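Local coordinates for mutual gliding-motility protein MglA (Myxococcus xanthus DK 1622, PDB 6H17), which binds and hydrolyses GTP as a small Ras-like GTPase, acting as an intracellular switch that coordinates the two gliding motilities and controls the direction of movement, at the 5'-guanosine-diphosphate-monothiophosphate site. Coordinates in Å, arbitrary orientation; residue numbers count along the deposited sequence, not the author numbering.

The 5'-guanosine-diphosphate-monothiophosphate site. Residues 20-27, 79-82, 141-142, 144-145, 169-171. With GSP (5'-guanosine-diphosphate-monothiophosphate), chain B; MG (magnesium ion), chain C.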
# COMPACT_ATOMS: atom_id res chain seq x y z
N PRO A 20 -3.79 -10.00 0.10
CA PRO A 20 -4.72 -10.99 0.68
C PRO A 20 -4.65 -11.02 2.20
O PRO A 20 -3.81 -10.39 2.84
CB PRO A 20 -4.26 -12.30 0.03
CG PRO A 20 -2.82 -12.08 -0.24
CD PRO A 20 -2.69 -10.64 -0.65
N GLY A 21 -5.56 -11.77 2.80
CA GLY A 21 -5.59 -11.88 4.24
C GLY A 21 -4.25 -12.27 4.81
O GLY A 21 -3.56 -13.14 4.26
N LEU A 22 -3.86 -11.63 5.90
CA LEU A 22 -2.68 -11.98 6.68
C LEU A 22 -1.38 -11.86 5.90
O LEU A 22 -0.37 -12.45 6.30
CB LEU A 22 -2.83 -13.37 7.33
CG LEU A 22 -4.02 -13.49 8.29
CD1 LEU A 22 -4.18 -14.97 8.75
CD2 LEU A 22 -3.90 -12.57 9.48
N CYS A 23 -1.32 -11.05 4.85
CA CYS A 23 -0.13 -11.01 4.01
C CYS A 23 0.98 -10.10 4.52
O CYS A 23 2.12 -10.26 4.07
CB CYS A 23 -0.50 -10.61 2.58
SG CYS A 23 -1.06 -8.89 2.43
N GLY A 24 0.68 -9.17 5.42
CA GLY A 24 1.68 -8.29 5.99
C GLY A 24 1.45 -6.79 5.83
O GLY A 24 2.38 -6.02 6.03
N LYS A 25 0.23 -6.37 5.47
CA LYS A 25 -0.05 -4.94 5.27
C LYS A 25 0.09 -4.15 6.57
O LYS A 25 0.84 -3.16 6.64
CB LYS A 25 -1.46 -4.77 4.70
CG LYS A 25 -1.67 -5.46 3.36
CD LYS A 25 -3.11 -5.41 2.85
CE LYS A 25 -4.10 -6.14 3.71
NZ LYS A 25 -3.97 -7.62 3.71
N THR A 26 -0.62 -4.58 7.61
CA THR A 26 -0.54 -3.91 8.91
C THR A 26 0.90 -3.90 9.41
O THR A 26 1.37 -2.89 9.93
CB THR A 26 -1.48 -4.60 9.89
OG1 THR A 26 -2.84 -4.41 9.44
CG2 THR A 26 -1.33 -4.04 11.31
N THR A 27 1.61 -5.02 9.24
CA THR A 27 2.99 -5.12 9.73
C THR A 27 3.88 -4.10 9.04
O THR A 27 4.76 -3.50 9.69
CB THR A 27 3.51 -6.53 9.46
OG1 THR A 27 2.71 -7.49 10.16
CG2 THR A 27 4.95 -6.70 9.96
N VAL A 79 -6.04 -2.24 4.09
CA VAL A 79 -7.41 -2.72 3.90
C VAL A 79 -7.54 -4.06 4.59
O VAL A 79 -6.53 -4.73 4.87
CB VAL A 79 -7.77 -2.87 2.40
CG1 VAL A 79 -7.53 -1.57 1.65
CG2 VAL A 79 -7.02 -4.02 1.76
N PRO A 80 -8.77 -4.53 4.83
CA PRO A 80 -8.96 -5.92 5.26
C PRO A 80 -8.88 -6.82 4.04
O PRO A 80 -9.69 -6.70 3.12
CB PRO A 80 -10.34 -5.92 5.91
CG PRO A 80 -11.00 -4.68 5.44
CD PRO A 80 -10.01 -3.73 4.88
N GLY A 81 -7.89 -7.69 4.01
CA GLY A 81 -7.61 -8.49 2.84
C GLY A 81 -8.38 -9.76 2.68
O GLY A 81 -8.40 -10.33 1.58
N GLN A 82 -9.03 -10.26 3.72
CA GLN A 82 -9.78 -11.50 3.59
C GLN A 82 -10.90 -11.32 2.57
O GLN A 82 -11.54 -10.27 2.51
CB GLN A 82 -10.33 -11.94 4.94
CG GLN A 82 -9.28 -12.39 5.94
CD GLN A 82 -9.88 -12.63 7.31
OE1 GLN A 82 -9.96 -11.72 8.13
NE2 GLN A 82 -10.32 -13.85 7.56
N ASN A 141 6.52 -10.23 0.17
CA ASN A 141 6.76 -10.29 1.61
C ASN A 141 6.91 -11.73 2.07
O ASN A 141 6.63 -12.69 1.35
CB ASN A 141 5.62 -9.57 2.35
CG ASN A 141 5.92 -9.32 3.79
OD1 ASN A 141 7.06 -9.01 4.16
ND2 ASN A 141 4.91 -9.45 4.64
N LYS A 142 7.39 -11.88 3.29
CA LYS A 142 7.61 -13.19 3.92
C LYS A 142 8.73 -13.98 3.24
O LYS A 142 8.68 -15.21 3.15
CB LYS A 142 6.34 -14.03 4.08
CG LYS A 142 5.14 -13.22 4.58
CD LYS A 142 4.12 -14.08 5.31
CE LYS A 142 2.94 -13.25 5.76
NZ LYS A 142 1.83 -14.14 6.26
N ASP A 144 11.44 -14.73 4.47
CA ASP A 144 12.12 -15.51 5.49
C ASP A 144 11.59 -16.93 5.61
O ASP A 144 12.23 -17.76 6.25
CB ASP A 144 11.96 -14.82 6.85
CG ASP A 144 10.51 -14.66 7.27
OD1 ASP A 144 10.15 -15.14 8.36
OD2 ASP A 144 9.72 -14.06 6.51
N LEU A 145 10.44 -17.23 5.02
CA LEU A 145 9.79 -18.51 5.30
C LEU A 145 10.30 -19.61 4.35
O LEU A 145 10.56 -19.34 3.17
CB LEU A 145 8.28 -18.37 5.19
CG LEU A 145 7.67 -17.52 6.31
CD1 LEU A 145 6.17 -17.40 6.15
CD2 LEU A 145 8.03 -18.11 7.67
N VAL A 169 10.69 -8.62 4.40
CA VAL A 169 10.38 -9.37 5.62
C VAL A 169 9.82 -8.30 6.56
O VAL A 169 10.57 -7.65 7.30
CB VAL A 169 11.59 -10.08 6.23
CG1 VAL A 169 11.17 -10.88 7.44
CG2 VAL A 169 12.26 -10.96 5.21
N ALA A 170 8.52 -8.06 6.49
CA ALA A 170 7.99 -6.85 7.11
C ALA A 170 8.28 -6.75 8.60
O ALA A 170 8.58 -5.63 9.07
CB ALA A 170 6.50 -6.69 6.79
N PRO A 171 8.20 -7.81 9.41
CA PRO A 171 8.41 -7.64 10.86
C PRO A 171 9.80 -7.15 11.21
O PRO A 171 9.96 -6.49 12.24
CB PRO A 171 8.14 -9.04 11.43
CG PRO A 171 7.22 -9.67 10.41
CD PRO A 171 7.71 -9.16 9.08
PG GSP B . -5.46 -8.46 7.20
O3B GSP B . -3.86 -8.89 7.28
S1G GSP B . -6.43 -9.98 7.72
O2G GSP B . -5.60 -7.22 8.11
O3G GSP B . -5.69 -8.05 5.74
PB GSP B . -2.53 -8.05 7.14
O1B GSP B . -2.07 -8.04 5.73
O2B GSP B . -2.67 -6.72 7.79
PA GSP B . -0.60 -8.63 9.22
O1A GSP B . 0.33 -7.56 8.88
O2A GSP B . -1.44 -8.46 10.41
O3A GSP B . -1.51 -8.99 7.97
O5' GSP B . 0.28 -9.96 9.31
C5' GSP B . -0.34 -11.21 9.56
C4' GSP B . 0.64 -12.16 10.23
O4' GSP B . 1.76 -12.40 9.35
C3' GSP B . 1.21 -11.58 11.50
O3' GSP B . 1.35 -12.61 12.47
C2' GSP B . 2.59 -11.05 11.12
O2' GSP B . 3.53 -11.02 12.15
C1' GSP B . 2.96 -12.06 10.02
N9 GSP B . 3.93 -11.57 9.06
C8 GSP B . 3.84 -10.41 8.36
N7 GSP B . 4.91 -10.27 7.55
C5 GSP B . 5.70 -11.38 7.75
C6 GSP B . 6.93 -11.78 7.22
O6 GSP B . 7.59 -11.14 6.37
N1 GSP B . 7.42 -12.96 7.69
C2 GSP B . 6.76 -13.74 8.60
N2 GSP B . 7.31 -14.88 8.99
N3 GSP B . 5.58 -13.37 9.14
C4 GSP B . 5.09 -12.19 8.70
MG MG C . -4.26 -5.84 8.84
O HOH W 1 -4.79 -4.63 7.17
O HOH W 2 -5.64 -4.86 9.98
O HOH W 3 -3.75 -6.98 10.50
O HOH W 4 3.39 -8.42 12.80
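The P-loop (Walker A motif, residues 19-26) and the start of helix 25-35 wrap the phosphates of GSP, a thio-analogue of GTP, while an NKxD motif reads its guanine. Two successive turns near the tip of Lys25 (chi3 -64°, chi4 -69°) bring its terminal amine between two phosphates: NZ bonds the beta-phosphate O1B at 2.8 Å and forms a salt bridge with the gamma-phosphate O3G. Backbone N-H groups of Gly24 and Lys25 also grip O1B, and Gly81 N donates a hydrogen bond to GSP O3G at 2.8 Å. Thr26 OG1 binds magnesium at 2.1 Å in a near-octahedral arrangement with GSP O2B (beta-phosphate), GSP O2G (gamma-phosphate) and three waters. Thr27 clasps the alpha-phosphate O1A with both its N and its hydroxyl OG1. At the base, the Asp144 carboxylate meets the guanine edge as a fork, OD2 taking N1-H at 2.8 Å and OD1 taking N2-H at 2.9 Å, each through its syn lone pair. The extended Lys142 chain lies over one guanine face and Pro171 CG caps the other; Lys142 NZ reaches on to Leu22 O at 2.8 Å. Asn141 ND2 donates to guanine N7 at 3.0 Å and, almost in its amide plane, to Cys23 O, while OD1 accepts from Ala170 N. An alanine here would remove all three bonds and would probably weaken guanine recognition and loosen the tie between P-loop and base pocket. The site thus selects guanine and holds the magnesium-triphosphate group of MglA's GTP-like state, presumably its active form.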